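Local coordinates for cytochrome CH (PDB 1QN2), which probably carries electrons in methanol oxidation, shuttling them on a covalently attached heme c from cytochrome cL to a terminal oxidase, at residues K9-A12 / P13-A16; Y44-D48 / A49-S53; Q59-L62 / K63-L66; D91-A94 / Y95-K99. All coordinates share one frame; numbering follows the deposited sequence.

In the fold
All four contacts reach the same heme, interaction 4 through I92, and interaction 4 also backs interactions 1 and 3. Interaction 1 carries the thioether link, interaction 2 grips a propionate, and interaction 3 lays aromatic and aliphatic groups on the porphyrin. Interactions 1 and 2 sit on opposite sides of the chain's centre, their centres about 22 Å apart. Interaction 4, on helix 86-98, joins the turn after helix 4-10 to helix 59-67 by its buried side chains. Covalent or apolar chemistry serves the heme side, and interaction 2 alone brings hydrogen bonds to the cofactor. Outward lie the D48-K52 salt bridge of interaction 2, D61 and Q64 with K72 in interaction 3, and the exposed lysines K15 and K97.

Interaction 1 of 4, residues K9-A12 / P13-A16; sequences KAFA and PCKA. With HEC (heme c), chain D.
From F11 to K15 the chain coils into an irregular helical turn beyond helix 4-10, with C14 N and K15 N both giving weak bonds to F11 O, and K15 N also bonded to A12 O at 3.1 Å. The side chains use this turn to bring sulfur and ring together. C14 CB rests on one face of the F11 ring, 3.5 Å from its centroid and only 15° off the normal, a close CH-pi contact. C14 SG lies obliquely to the same ring, 4.2 Å from the centroid. F11 reaches this place because its CG stands anti to the backbone N (chi1 -171°), which swings the ring back under the cysteine. K15 CG crosses the ring obliquely, 3.8 Å from F11 CD2, and F20 meets the F11 ring as well. On its far side C14 SG is joined to heme CAB by a covalent bond of 1.8 Å. C14 opens the CXXCH sequence by which c-type cytochromes hold their heme. The thioether makes the cofactor a permanent part of the chain; with CB seated on a buried aromatic face, rotation about the cysteine's CA-CB bond is probably limited, which would fix the direction from which the sulfur meets the heme.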
loop_
_atom_site.group_PDB
_atom_site.type_symbol
_atom_site.label_atom_id
_atom_site.label_comp_id
_atom_site.label_asym_id
_atom_site.label_seq_id
_atom_site.Cartn_x
_atom_site.Cartn_y
_atom_site.Cartn_z
ATOM N N LYS A 9 2.861 14.251 1.552
ATOM C CA LYS A 9 1.680 15.004 1.961
ATOM C C LYS A 9 0.403 14.195 1.723
ATOM O O LYS A 9 -0.519 14.233 2.544
ATOM C CB LYS A 9 1.607 16.317 1.160
ATOM C CG LYS A 9 0.540 17.266 1.671
ATOM C CD LYS A 9 0.950 18.716 1.447
ATOM C CE LYS A 9 -0.107 19.672 1.975
ATOM N NZ LYS A 9 -0.995 20.174 0.890
ATOM N N ALA A 10 0.336 13.464 0.617
ATOM C CA ALA A 10 -0.836 12.656 0.273
ATOM C C ALA A 10 -0.947 11.395 1.109
ATOM O O ALA A 10 -1.980 10.704 1.122
ATOM C CB ALA A 10 -0.758 12.285 -1.213
ATOM N N PHE A 11 0.104 11.049 1.838
ATOM C CA PHE A 11 0.131 9.861 2.667
ATOM C C PHE A 11 -0.650 10.008 3.951
ATOM O O PHE A 11 -0.879 9.040 4.692
ATOM C CB PHE A 11 1.570 9.427 2.920
ATOM C CG PHE A 11 1.735 8.098 3.590
ATOM C CD1 PHE A 11 1.723 6.926 2.863
ATOM C CD2 PHE A 11 1.927 8.037 4.960
ATOM C CE1 PHE A 11 1.872 5.693 3.460
ATOM C CE2 PHE A 11 2.098 6.809 5.556
ATOM C CZ PHE A 11 2.054 5.636 4.833
ATOM N N ALA A 12 -1.103 11.216 4.266
ATOM C CA ALA A 12 -1.848 11.504 5.462
ATOM C C ALA A 12 -2.901 10.492 5.825
ATOM O O ALA A 12 -2.917 9.969 6.950
ATOM C CB ALA A 12 -2.399 12.920 5.465
ATOM N N PRO A 13 -3.836 10.162 4.924
ATOM C CA PRO A 13 -4.873 9.189 5.268
ATOM C C PRO A 13 -4.312 7.838 5.674
ATOM O O PRO A 13 -4.878 7.175 6.550
ATOM C CB PRO A 13 -5.688 9.065 3.982
ATOM C CG PRO A 13 -4.878 9.725 2.911
ATOM C CD PRO A 13 -4.090 10.799 3.623
ATOM N N CYS A 14 -3.212 7.412 5.065
ATOM C CA CYS A 14 -2.589 6.135 5.352
ATOM C C CYS A 14 -2.006 6.030 6.741
ATOM O O CYS A 14 -1.887 4.924 7.298
ATOM C CB CYS A 14 -1.485 5.849 4.305
ATOM S SG CYS A 14 -1.918 6.435 2.644
ATOM N N LYS A 15 -1.614 7.154 7.331
ATOM C CA LYS A 15 -1.016 7.173 8.654
ATOM C C LYS A 15 -1.883 6.512 9.709
ATOM O O LYS A 15 -1.370 5.958 10.686
ATOM C CB LYS A 15 -0.696 8.616 9.072
ATOM C CG LYS A 15 0.208 9.363 8.104
ATOM C CD LYS A 15 1.148 10.302 8.857
ATOM C CE LYS A 15 0.907 11.754 8.471
ATOM N NZ LYS A 15 1.287 12.697 9.562
ATOM N N ALA A 16 -3.199 6.574 9.548
ATOM C CA ALA A 16 -4.111 5.986 10.513
ATOM C C ALA A 16 -3.822 4.523 10.773
ATOM O O ALA A 16 -3.995 4.034 11.892
ATOM C CB ALA A 16 -5.558 6.184 10.075
HETATM FE FE HEC D . -3.203 -0.116 3.866
HETATM C CHA HEC D . -2.314 -3.406 3.483
HETATM C CHB HEC D . -0.841 0.792 1.530
HETATM C CHC HEC D . -4.550 3.065 3.735
HETATM C CHD HEC D . -5.116 -0.867 6.534
HETATM N NA HEC D . -1.791 -1.130 2.721
HETATM C C1A HEC D . -1.619 -2.498 2.696
HETATM C C2A HEC D . -0.659 -2.750 1.758
HETATM C C3A HEC D . -0.241 -1.579 1.209
HETATM C C4A HEC D . -0.951 -0.562 1.809
HETATM C CMA HEC D . 0.835 -1.568 0.129
HETATM C CAA HEC D . -0.117 -4.107 1.379
HETATM C CBA HEC D . 1.118 -4.402 2.231
HETATM C CGA HEC D . 1.647 -5.826 2.114
HETATM O O1A HEC D . 1.350 -6.572 1.148
HETATM O O2A HEC D . 2.701 -6.100 2.754
HETATM N NB HEC D . -2.747 1.645 2.857
HETATM C C1B HEC D . -1.705 1.773 1.977
HETATM C C2B HEC D . -1.585 3.117 1.708
HETATM C C3B HEC D . -2.679 3.765 2.234
HETATM C C4B HEC D . -3.371 2.847 3.017
HETATM C CMB HEC D . -0.605 3.852 0.808
HETATM C CAB HEC D . -2.995 5.103 1.985
HETATM C CBB HEC D . -3.419 5.525 0.721
HETATM N NC HEC D . -4.636 0.920 4.935
HETATM C C1C HEC D . -4.982 2.232 4.763
HETATM C C2C HEC D . -5.825 2.543 5.806
HETATM C C3C HEC D . -5.970 1.449 6.621
HETATM C C4C HEC D . -5.243 0.425 6.051
HETATM C CMC HEC D . -6.537 3.816 6.229
HETATM C CAC HEC D . -6.734 1.393 7.791
HETATM C CBC HEC D . -8.073 1.788 7.858
HETATM N ND HEC D . -3.628 -1.873 4.860
HETATM C C1D HEC D . -4.495 -1.924 5.901
HETATM C C2D HEC D . -4.634 -3.260 6.222
HETATM C C3D HEC D . -3.834 -3.967 5.384
HETATM C C4D HEC D . -3.210 -3.120 4.503
HETATM C CMD HEC D . -5.453 -3.974 7.280
HETATM C CAD HEC D . -3.708 -5.478 5.341
HETATM C CBD HEC D . -4.703 -5.841 4.221
HETATM C CGD HEC D . -5.024 -7.332 4.169
HETATM O O1D HEC D . -5.934 -7.685 3.370
HETATM O O2D HEC D . -4.369 -8.185 4.807
#

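Interaction 2 of 4, residues Y44-D48 / A49-S53; sequences YAFSD and ALKKS. With HEC (heme c), chain D.
S47 is the N-cap of helix 48-53 and at the same time a hydrogen-bond partner of a heme propionate. Its OG accepts from L50 N at 3.0 Å in a nearly straight bond (172°), and donates to heme O1D at 2.9 Å. The hydroxyl serves both because chi1 of 70° sets it between the backbone N and the carbonyl carbon. S47 N adds a bond of 2.9 Å to heme O2D, so one residue holds both oxygens of the carboxylate. Beside it lies F46: O2D sits at the ring's edge, in its plane, CZ comes within 3.4 Å of O2A of the other propionate, and CD1 meets L50 CD2 obliquely at 3.9 Å. Y44 CD2 stands over the centre of the F46 ring. A serine in place of F46 would probably leave a gap between L50 and the propionates, and Y44 without the face it rests on. Outside, D48 and K52 run side by side in a salt bridge of 3.1 Å between OD1 and NZ, the lysine arriving from above the carboxylate plane. The propionate thus faces the N-terminal end of a helix, whose dipole, together with one N-H and one O-H donor, is likely to favour its ionised form.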
loop_
_atom_site.group_PDB
_atom_site.type_symbol
_atom_site.label_atom_id
_atom_site.label_comp_id
_atom_site.label_asym_id
_atom_site.label_seq_id
_atom_site.Cartn_x
_atom_site.Cartn_y
_atom_site.Cartn_z
ATOM N N TYR A 44 2.970 -9.894 10.031
ATOM C CA TYR A 44 1.633 -9.273 10.261
ATOM C C TYR A 44 0.575 -10.312 9.838
ATOM O O TYR A 44 0.889 -11.112 8.958
ATOM C CB TYR A 44 1.514 -8.034 9.371
ATOM C CG TYR A 44 0.156 -7.382 9.388
ATOM C CD1 TYR A 44 -0.203 -6.480 10.383
ATOM C CD2 TYR A 44 -0.801 -7.726 8.437
ATOM C CE1 TYR A 44 -1.451 -5.906 10.409
ATOM C CE2 TYR A 44 -2.049 -7.159 8.459
ATOM C CZ TYR A 44 -2.376 -6.255 9.445
ATOM O OH TYR A 44 -3.626 -5.688 9.479
ATOM N N ALA A 45 -0.597 -10.301 10.447
ATOM C CA ALA A 45 -1.656 -11.257 10.121
ATOM C C ALA A 45 -2.490 -10.774 8.939
ATOM O O ALA A 45 -3.512 -10.125 9.139
ATOM C CB ALA A 45 -2.555 -11.457 11.340
ATOM N N PHE A 46 -2.055 -11.087 7.724
ATOM C CA PHE A 46 -2.775 -10.669 6.527
ATOM C C PHE A 46 -4.020 -11.529 6.293
ATOM O O PHE A 46 -4.143 -12.655 6.760
ATOM C CB PHE A 46 -1.855 -10.792 5.301
ATOM C CG PHE A 46 -0.716 -9.807 5.304
ATOM C CD1 PHE A 46 -0.923 -8.495 4.914
ATOM C CD2 PHE A 46 0.557 -10.218 5.656
ATOM C CE1 PHE A 46 0.126 -7.591 4.880
ATOM C CE2 PHE A 46 1.621 -9.325 5.632
ATOM C CZ PHE A 46 1.397 -8.014 5.245
ATOM N N SER A 47 -4.954 -10.962 5.541
ATOM C CA SER A 47 -6.198 -11.697 5.218
ATOM C C SER A 47 -5.838 -12.860 4.280
ATOM O O SER A 47 -4.769 -12.854 3.666
ATOM C CB SER A 47 -7.110 -10.719 4.420
ATOM O OG SER A 47 -6.526 -10.513 3.138
ATOM N N ASP A 48 -6.715 -13.850 4.137
ATOM C CA ASP A 48 -6.360 -14.947 3.217
ATOM C C ASP A 48 -6.287 -14.414 1.786
ATOM O O ASP A 48 -5.471 -14.842 0.972
ATOM C CB ASP A 48 -7.438 -16.037 3.294
ATOM C CG ASP A 48 -7.011 -17.192 4.183
ATOM O OD1 ASP A 48 -5.975 -17.820 3.886
ATOM O OD2 ASP A 48 -7.719 -17.461 5.171
ATOM N N ALA A 49 -7.177 -13.467 1.502
ATOM C CA ALA A 49 -7.251 -12.868 0.179
ATOM C C ALA A 49 -5.942 -12.254 -0.260
ATOM O O ALA A 49 -5.432 -12.518 -1.358
ATOM C CB ALA A 49 -8.392 -11.872 0.098
ATOM N N LEU A 50 -5.350 -11.404 0.583
ATOM C CA LEU A 50 -4.079 -10.800 0.150
ATOM C C LEU A 50 -2.964 -11.810 0.095
ATOM O O LEU A 50 -2.166 -11.889 -0.850
ATOM C CB LEU A 50 -3.713 -9.653 1.115
ATOM C CG LEU A 50 -2.597 -8.756 0.534
ATOM C CD1 LEU A 50 -3.022 -8.244 -0.841
ATOM C CD2 LEU A 50 -2.411 -7.533 1.446
ATOM N N LYS A 51 -2.843 -12.630 1.143
ATOM C CA LYS A 51 -1.764 -13.604 1.127
ATOM C C LYS A 51 -1.815 -14.564 -0.023
ATOM O O LYS A 51 -0.769 -15.018 -0.519
ATOM C CB LYS A 51 -1.555 -14.252 2.465
ATOM C CG LYS A 51 -2.112 -15.609 2.748
ATOM C CD LYS A 51 -1.674 -16.080 4.135
ATOM C CE LYS A 51 -1.888 -14.959 5.147
ATOM N NZ LYS A 51 -0.598 -14.411 5.650
ATOM N N LYS A 52 -2.997 -14.925 -0.521
ATOM C CA LYS A 52 -3.073 -15.863 -1.640
ATOM C C LYS A 52 -3.122 -15.156 -2.985
ATOM O O LYS A 52 -3.154 -15.817 -4.035
ATOM C CB LYS A 52 -4.319 -16.756 -1.482
ATOM C CG LYS A 52 -4.395 -17.547 -0.204
ATOM C CD LYS A 52 -4.130 -19.026 -0.375
ATOM C CE LYS A 52 -4.064 -19.754 0.966
ATOM N NZ LYS A 52 -5.408 -19.876 1.596
ATOM N N SER A 53 -3.132 -13.828 -2.987
ATOM C CA SER A 53 -3.194 -13.053 -4.212
ATOM C C SER A 53 -2.032 -13.364 -5.149
ATOM O O SER A 53 -2.197 -13.300 -6.361
ATOM C CB SER A 53 -3.186 -11.547 -3.883
ATOM O OG SER A 53 -1.889 -11.194 -3.391
HETATM FE FE HEC D . -3.203 -0.116 3.866
HETATM C CHA HEC D . -2.314 -3.406 3.483
HETATM C CHB HEC D . -0.841 0.792 1.530
HETATM C CHC HEC D . -4.550 3.065 3.735
HETATM C CHD HEC D . -5.116 -0.867 6.534
HETATM N NA HEC D . -1.791 -1.130 2.721
HETATM C C1A HEC D . -1.619 -2.498 2.696
HETATM C C2A HEC D . -0.659 -2.750 1.758
HETATM C C3A HEC D . -0.241 -1.579 1.209
HETATM C C4A HEC D . -0.951 -0.562 1.809
HETATM C CMA HEC D . 0.835 -1.568 0.129
HETATM C CAA HEC D . -0.117 -4.107 1.379
HETATM C CBA HEC D . 1.118 -4.402 2.231
HETATM C CGA HEC D . 1.647 -5.826 2.114
HETATM O O1A HEC D . 1.350 -6.572 1.148
HETATM O O2A HEC D . 2.701 -6.100 2.754
HETATM N NB HEC D . -2.747 1.645 2.857
HETATM C C1B HEC D . -1.705 1.773 1.977
HETATM C C2B HEC D . -1.585 3.117 1.708
HETATM C C3B HEC D . -2.679 3.765 2.234
HETATM C C4B HEC D . -3.371 2.847 3.017
HETATM C CMB HEC D . -0.605 3.852 0.808
HETATM C CAB HEC D . -2.995 5.103 1.985
HETATM C CBB HEC D . -3.419 5.525 0.721
HETATM N NC HEC D . -4.636 0.920 4.935
HETATM C C1C HEC D . -4.982 2.232 4.763
HETATM C C2C HEC D . -5.825 2.543 5.806
HETATM C C3C HEC D . -5.970 1.449 6.621
HETATM C C4C HEC D . -5.243 0.425 6.051
HETATM C CMC HEC D . -6.537 3.816 6.229
HETATM C CAC HEC D . -6.734 1.393 7.791
HETATM C CBC HEC D . -8.073 1.788 7.858
HETATM N ND HEC D . -3.628 -1.873 4.860
HETATM C C1D HEC D . -4.495 -1.924 5.901
HETATM C C2D HEC D . -4.634 -3.260 6.222
HETATM C C3D HEC D . -3.834 -3.967 5.384
HETATM C C4D HEC D . -3.210 -3.120 4.503
HETATM C CMD HEC D . -5.453 -3.974 7.280
HETATM C CAD HEC D . -3.708 -5.478 5.341
HETATM C CBD HEC D . -4.703 -5.841 4.221
HETATM C CGD HEC D . -5.024 -7.332 4.169
HETATM O O1D HEC D . -5.934 -7.685 3.370
HETATM O O2D HEC D . -4.369 -8.185 4.807
#

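Interaction 3 of 4, residues Q59-L62 / K63-L66; sequences QADL and KQWL. With HEC (heme c), chain D.
W65 and L62 lie on one side of helix 59-67, a regular alpha-helix that covers part of one heme face in this cytochrome c fold, and L66 extends the same apolar ridge. W65 turns the edge of its indole, rather than its face, to the porphyrin. NE1 comes within 3.3 Å of heme C3A, and CZ2 passes over C1A at 3.9 Å. A chi1 of 170° accounts for this pose, pointing the indole away from the main-chain nitrogen and out from the helix. L62 CD2 lies obliquely to the indole, 4.4 Å from W65 CD1, and reaches the heme methyl CMA at 4.0 Å. L66 CD2 meets another methyl, CMB, at 3.7 Å. An alanine at W65 is likely to leave this part of the porphyrin face without its cover and to take one neighbour from L62 CD2. Behind this first shell, W57 meets the W65 ring and touches L62, while helix 86-98 supports L62 through I93 and L66 through I92. On the outer side D61 and Q64, one turn apart, both bind K72, by a salt bridge and a hydrogen bond. The helical bond from W65 N to D61 O is 2.9 Å long and close to straight, at 169°.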
loop_
_atom_site.group_PDB
_atom_site.type_symbol
_atom_site.label_atom_id
_atom_site.label_comp_id
_atom_site.label_asym_id
_atom_site.label_seq_id
_atom_site.Cartn_x
_atom_site.Cartn_y
_atom_site.Cartn_z
ATOM N N GLN A 59 5.000 -1.089 -9.477
ATOM C CA GLN A 59 4.245 0.155 -9.637
ATOM C C GLN A 59 2.854 -0.076 -10.193
ATOM O O GLN A 59 1.884 0.561 -9.766
ATOM C CB GLN A 59 5.027 1.125 -10.534
ATOM C CG GLN A 59 6.273 0.499 -11.149
ATOM C CD GLN A 59 7.404 0.367 -10.149
ATOM O OE1 GLN A 59 7.940 1.367 -9.670
ATOM N NE2 GLN A 59 7.772 -0.869 -9.831
ATOM N N ALA A 60 2.741 -0.983 -11.156
ATOM C CA ALA A 60 1.475 -1.306 -11.787
ATOM C C ALA A 60 0.458 -1.830 -10.786
ATOM O O ALA A 60 -0.665 -1.335 -10.724
ATOM C CB ALA A 60 1.674 -2.290 -12.926
ATOM N N ASP A 61 0.841 -2.836 -10.001
ATOM C CA ASP A 61 -0.104 -3.369 -9.024
ATOM C C ASP A 61 -0.408 -2.373 -7.929
ATOM O O ASP A 61 -1.566 -2.249 -7.495
ATOM C CB ASP A 61 0.378 -4.701 -8.467
ATOM C CG ASP A 61 0.282 -5.810 -9.507
ATOM O OD1 ASP A 61 -0.673 -5.759 -10.312
ATOM O OD2 ASP A 61 1.141 -6.712 -9.526
ATOM N N LEU A 62 0.598 -1.633 -7.452
ATOM C CA LEU A 62 0.312 -0.658 -6.388
ATOM C C LEU A 62 -0.668 0.397 -6.885
ATOM O O LEU A 62 -1.527 0.906 -6.168
ATOM C CB LEU A 62 1.626 0.036 -5.972
ATOM C CG LEU A 62 2.498 -0.753 -4.989
ATOM C CD1 LEU A 62 3.806 -0.028 -4.681
ATOM C CD2 LEU A 62 1.723 -1.041 -3.705
ATOM N N LYS A 63 -0.526 0.742 -8.162
ATOM C CA LYS A 63 -1.413 1.765 -8.732
ATOM C C LYS A 63 -2.869 1.297 -8.631
ATOM O O LYS A 63 -3.735 2.026 -8.166
ATOM C CB LYS A 63 -1.060 1.974 -10.212
ATOM C CG LYS A 63 -0.689 3.390 -10.593
ATOM C CD LYS A 63 0.313 3.362 -11.746
ATOM C CE LYS A 63 0.518 4.739 -12.356
ATOM N NZ LYS A 63 1.230 4.654 -13.663
ATOM N N GLN A 64 -3.112 0.066 -9.080
ATOM C CA GLN A 64 -4.490 -0.437 -9.018
ATOM C C GLN A 64 -4.968 -0.582 -7.588
ATOM O O GLN A 64 -6.084 -0.187 -7.256
ATOM C CB GLN A 64 -4.601 -1.751 -9.789
ATOM C CG GLN A 64 -4.161 -1.528 -11.249
ATOM C CD GLN A 64 -4.217 -2.797 -12.072
ATOM O OE1 GLN A 64 -4.499 -3.880 -11.561
ATOM N NE2 GLN A 64 -3.943 -2.668 -13.365
ATOM N N TRP A 65 -4.120 -1.135 -6.731
ATOM C CA TRP A 65 -4.405 -1.347 -5.322
ATOM C C TRP A 65 -4.791 -0.074 -4.602
ATOM O O TRP A 65 -5.759 -0.034 -3.832
ATOM C CB TRP A 65 -3.206 -2.004 -4.640
ATOM C CG TRP A 65 -3.215 -2.093 -3.157
ATOM C CD1 TRP A 65 -2.397 -1.433 -2.273
ATOM C CD2 TRP A 65 -4.035 -2.964 -2.371
ATOM N NE1 TRP A 65 -2.682 -1.834 -0.985
ATOM C CE2 TRP A 65 -3.687 -2.765 -1.021
ATOM C CE3 TRP A 65 -5.033 -3.897 -2.688
ATOM C CZ2 TRP A 65 -4.311 -3.459 0.013
ATOM C CZ3 TRP A 65 -5.647 -4.584 -1.659
ATOM C CH2 TRP A 65 -5.285 -4.363 -0.326
ATOM N N LEU A 66 -4.048 1.016 -4.811
ATOM C CA LEU A 66 -4.403 2.256 -4.124
ATOM C C LEU A 66 -5.641 2.901 -4.706
ATOM O O LEU A 66 -6.382 3.588 -3.988
ATOM C CB LEU A 66 -3.220 3.224 -4.115
ATOM C CG LEU A 66 -1.955 2.745 -3.396
ATOM C CD1 LEU A 66 -0.935 3.881 -3.212
ATOM C CD2 LEU A 66 -2.285 2.174 -2.016
HETATM FE FE HEC D . -3.203 -0.116 3.866
HETATM C CHA HEC D . -2.314 -3.406 3.483
HETATM C CHB HEC D . -0.841 0.792 1.530
HETATM C CHC HEC D . -4.550 3.065 3.735
HETATM C CHD HEC D . -5.116 -0.867 6.534
HETATM N NA HEC D . -1.791 -1.130 2.721
HETATM C C1A HEC D . -1.619 -2.498 2.696
HETATM C C2A HEC D . -0.659 -2.750 1.758
HETATM C C3A HEC D . -0.241 -1.579 1.209
HETATM C C4A HEC D . -0.951 -0.562 1.809
HETATM C CMA HEC D . 0.835 -1.568 0.129
HETATM C CAA HEC D . -0.117 -4.107 1.379
HETATM C CBA HEC D . 1.118 -4.402 2.231
HETATM C CGA HEC D . 1.647 -5.826 2.114
HETATM O O1A HEC D . 1.350 -6.572 1.148
HETATM O O2A HEC D . 2.701 -6.100 2.754
HETATM N NB HEC D . -2.747 1.645 2.857
HETATM C C1B HEC D . -1.705 1.773 1.977
HETATM C C2B HEC D . -1.585 3.117 1.708
HETATM C C3B HEC D . -2.679 3.765 2.234
HETATM C C4B HEC D . -3.371 2.847 3.017
HETATM C CMB HEC D . -0.605 3.852 0.808
HETATM C CAB HEC D . -2.995 5.103 1.985
HETATM C CBB HEC D . -3.419 5.525 0.721
HETATM N NC HEC D . -4.636 0.920 4.935
HETATM C C1C HEC D . -4.982 2.232 4.763
HETATM C C2C HEC D . -5.825 2.543 5.806
HETATM C C3C HEC D . -5.970 1.449 6.621
HETATM C C4C HEC D . -5.243 0.425 6.051
HETATM C CMC HEC D . -6.537 3.816 6.229
HETATM C CAC HEC D . -6.734 1.393 7.791
HETATM C CBC HEC D . -8.073 1.788 7.858
HETATM N ND HEC D . -3.628 -1.873 4.860
HETATM C C1D HEC D . -4.495 -1.924 5.901
HETATM C C2D HEC D . -4.634 -3.260 6.222
HETATM C C3D HEC D . -3.834 -3.967 5.384
HETATM C C4D HEC D . -3.210 -3.120 4.503
HETATM C CMD HEC D . -5.453 -3.974 7.280
HETATM C CAD HEC D . -3.708 -5.478 5.341
HETATM C CBD HEC D . -4.703 -5.841 4.221
HETATM C CGD HEC D . -5.024 -7.332 4.169
HETATM O O1D HEC D . -5.934 -7.685 3.370
HETATM O O2D HEC D . -4.369 -8.185 4.807
#

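Interaction 4 of 4, residues D91-A94 / Y95-K99; sequences DIIA and YLKTK
Y95, A94 and I93 carry most of this contact within one helix, each facing a different way. Y95 N is bonded to D91 O at 3.0 Å, and Y95 CB lies against I92 O at 3.3 Å. Held beside its own carbonyl carbon (chi1 172°), the phenol ring leaves the helix and meets F11 edge to face. A94, one residue earlier, is covered by the turn that follows: its carbonyl oxygen touches the methyl T98 CG2 at 3.4 Å. I93 works on a third side, where its oxygen accepts from K97 N at 3.1 Å and its CG2 lies 4.2 Å from K97 CE. The lysine stays extended beyond CG, and its NZ reaches Q59 in a weak hydrogen bond. All this belongs to helix 86-98, the C-terminal helix that packs on the N-terminal one, as in the cytochrome c family generally. Here helix 4-10 receives D91 on A6, I92 on A10, Y95 on E8 and T98 on A4. I92, which also touches the heme, places CG2 4.3 Å from L96 CG, the pair forming a buried ridge. At the helix end T98 OG1 turns back on its own helix, since chi1 of 76° folds the hydroxyl over the main chain. From there it donates to Y95 O at 2.6 Å, lying in the carbonyl plane, and T98 N adds a weak bond to the same oxygen.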
loop_
_atom_site.group_PDB
_atom_site.type_symbol
_atom_site.label_atom_id
_atom_site.label_comp_id
_atom_site.label_asym_id
_atom_site.label_seq_id
_atom_site.Cartn_x
_atom_site.Cartn_y
_atom_site.Cartn_z
ATOM N N ASP A 91 2.300 9.912 -6.779
ATOM C CA ASP A 91 3.068 10.653 -5.759
ATOM C C ASP A 91 3.281 9.780 -4.534
ATOM O O ASP A 91 4.372 9.679 -3.973
ATOM C CB ASP A 91 2.327 11.935 -5.382
ATOM C CG ASP A 91 2.390 12.959 -6.512
ATOM O OD1 ASP A 91 3.237 12.778 -7.404
ATOM O OD2 ASP A 91 1.602 13.920 -6.494
ATOM N N ILE A 92 2.201 9.118 -4.116
ATOM C CA ILE A 92 2.313 8.234 -2.951
ATOM C C ILE A 92 3.333 7.141 -3.215
ATOM O O ILE A 92 4.160 6.801 -2.364
ATOM C CB ILE A 92 0.943 7.621 -2.606
ATOM C CG1 ILE A 92 0.009 8.703 -2.072
ATOM C CG2 ILE A 92 1.092 6.480 -1.618
ATOM C CD1 ILE A 92 -1.376 8.331 -1.664
ATOM N N ILE A 93 3.309 6.566 -4.419
ATOM C CA ILE A 93 4.273 5.512 -4.733
ATOM C C ILE A 93 5.693 6.046 -4.728
ATOM O O ILE A 93 6.656 5.388 -4.316
ATOM C CB ILE A 93 3.952 4.826 -6.068
ATOM C CG1 ILE A 93 2.596 4.092 -5.964
ATOM C CG2 ILE A 93 5.039 3.836 -6.445
ATOM C CD1 ILE A 93 1.935 3.818 -7.297
ATOM N N ALA A 94 5.874 7.284 -5.184
ATOM C CA ALA A 94 7.266 7.830 -5.164
ATOM C C ALA A 94 7.715 7.930 -3.705
ATOM O O ALA A 94 8.860 7.701 -3.317
ATOM C CB ALA A 94 7.194 9.242 -5.767
ATOM N N TYR A 95 6.753 8.282 -2.853
ATOM C CA TYR A 95 7.061 8.414 -1.430
ATOM C C TYR A 95 7.434 7.087 -0.808
ATOM O O TYR A 95 8.410 6.999 -0.056
ATOM C CB TYR A 95 5.902 9.077 -0.698
ATOM C CG TYR A 95 6.055 9.083 0.805
ATOM C CD1 TYR A 95 7.163 9.701 1.383
ATOM C CD2 TYR A 95 5.127 8.470 1.635
ATOM C CE1 TYR A 95 7.323 9.701 2.752
ATOM C CE2 TYR A 95 5.266 8.491 3.016
ATOM C CZ TYR A 95 6.382 9.104 3.560
ATOM O OH TYR A 95 6.600 9.129 4.920
ATOM N N LEU A 96 6.675 6.034 -1.116
ATOM C CA LEU A 96 6.915 4.703 -0.594
ATOM C C LEU A 96 8.291 4.180 -0.967
ATOM O O LEU A 96 8.945 3.482 -0.192
ATOM C CB LEU A 96 5.840 3.726 -1.102
ATOM C CG LEU A 96 4.406 3.935 -0.625
ATOM C CD1 LEU A 96 3.509 2.819 -1.200
ATOM C CD2 LEU A 96 4.346 3.912 0.892
ATOM N N LYS A 97 8.735 4.517 -2.176
ATOM C CA LYS A 97 10.045 4.062 -2.623
ATOM C C LYS A 97 11.151 4.620 -1.734
ATOM O O LYS A 97 12.190 3.983 -1.548
ATOM C CB LYS A 97 10.280 4.456 -4.083
ATOM C CG LYS A 97 9.473 3.653 -5.091
ATOM C CD LYS A 97 9.911 3.967 -6.506
ATOM C CE LYS A 97 9.091 3.311 -7.583
ATOM N NZ LYS A 97 9.586 3.699 -8.939
ATOM N N THR A 98 10.932 5.807 -1.169
ATOM C CA THR A 98 11.942 6.410 -0.312
ATOM C C THR A 98 12.073 5.676 1.015
ATOM O O THR A 98 13.088 5.846 1.693
ATOM C CB THR A 98 11.696 7.894 -0.048
ATOM O OG1 THR A 98 10.635 8.067 0.895
ATOM C CG2 THR A 98 11.408 8.661 -1.317
ATOM N N LYS A 99 11.062 4.895 1.370
ATOM C CA LYS A 99 11.067 4.144 2.618
ATOM C C LYS A 99 11.601 2.738 2.430
ATOM O O LYS A 99 10.899 1.737 2.506
ATOM C CB LYS A 99 9.676 4.125 3.242
ATOM C CG LYS A 99 9.519 5.097 4.400
ATOM C CD LYS A 99 9.754 6.537 3.962
ATOM C CE LYS A 99 10.160 7.366 5.185
ATOM N NZ LYS A 99 10.776 6.463 6.206
#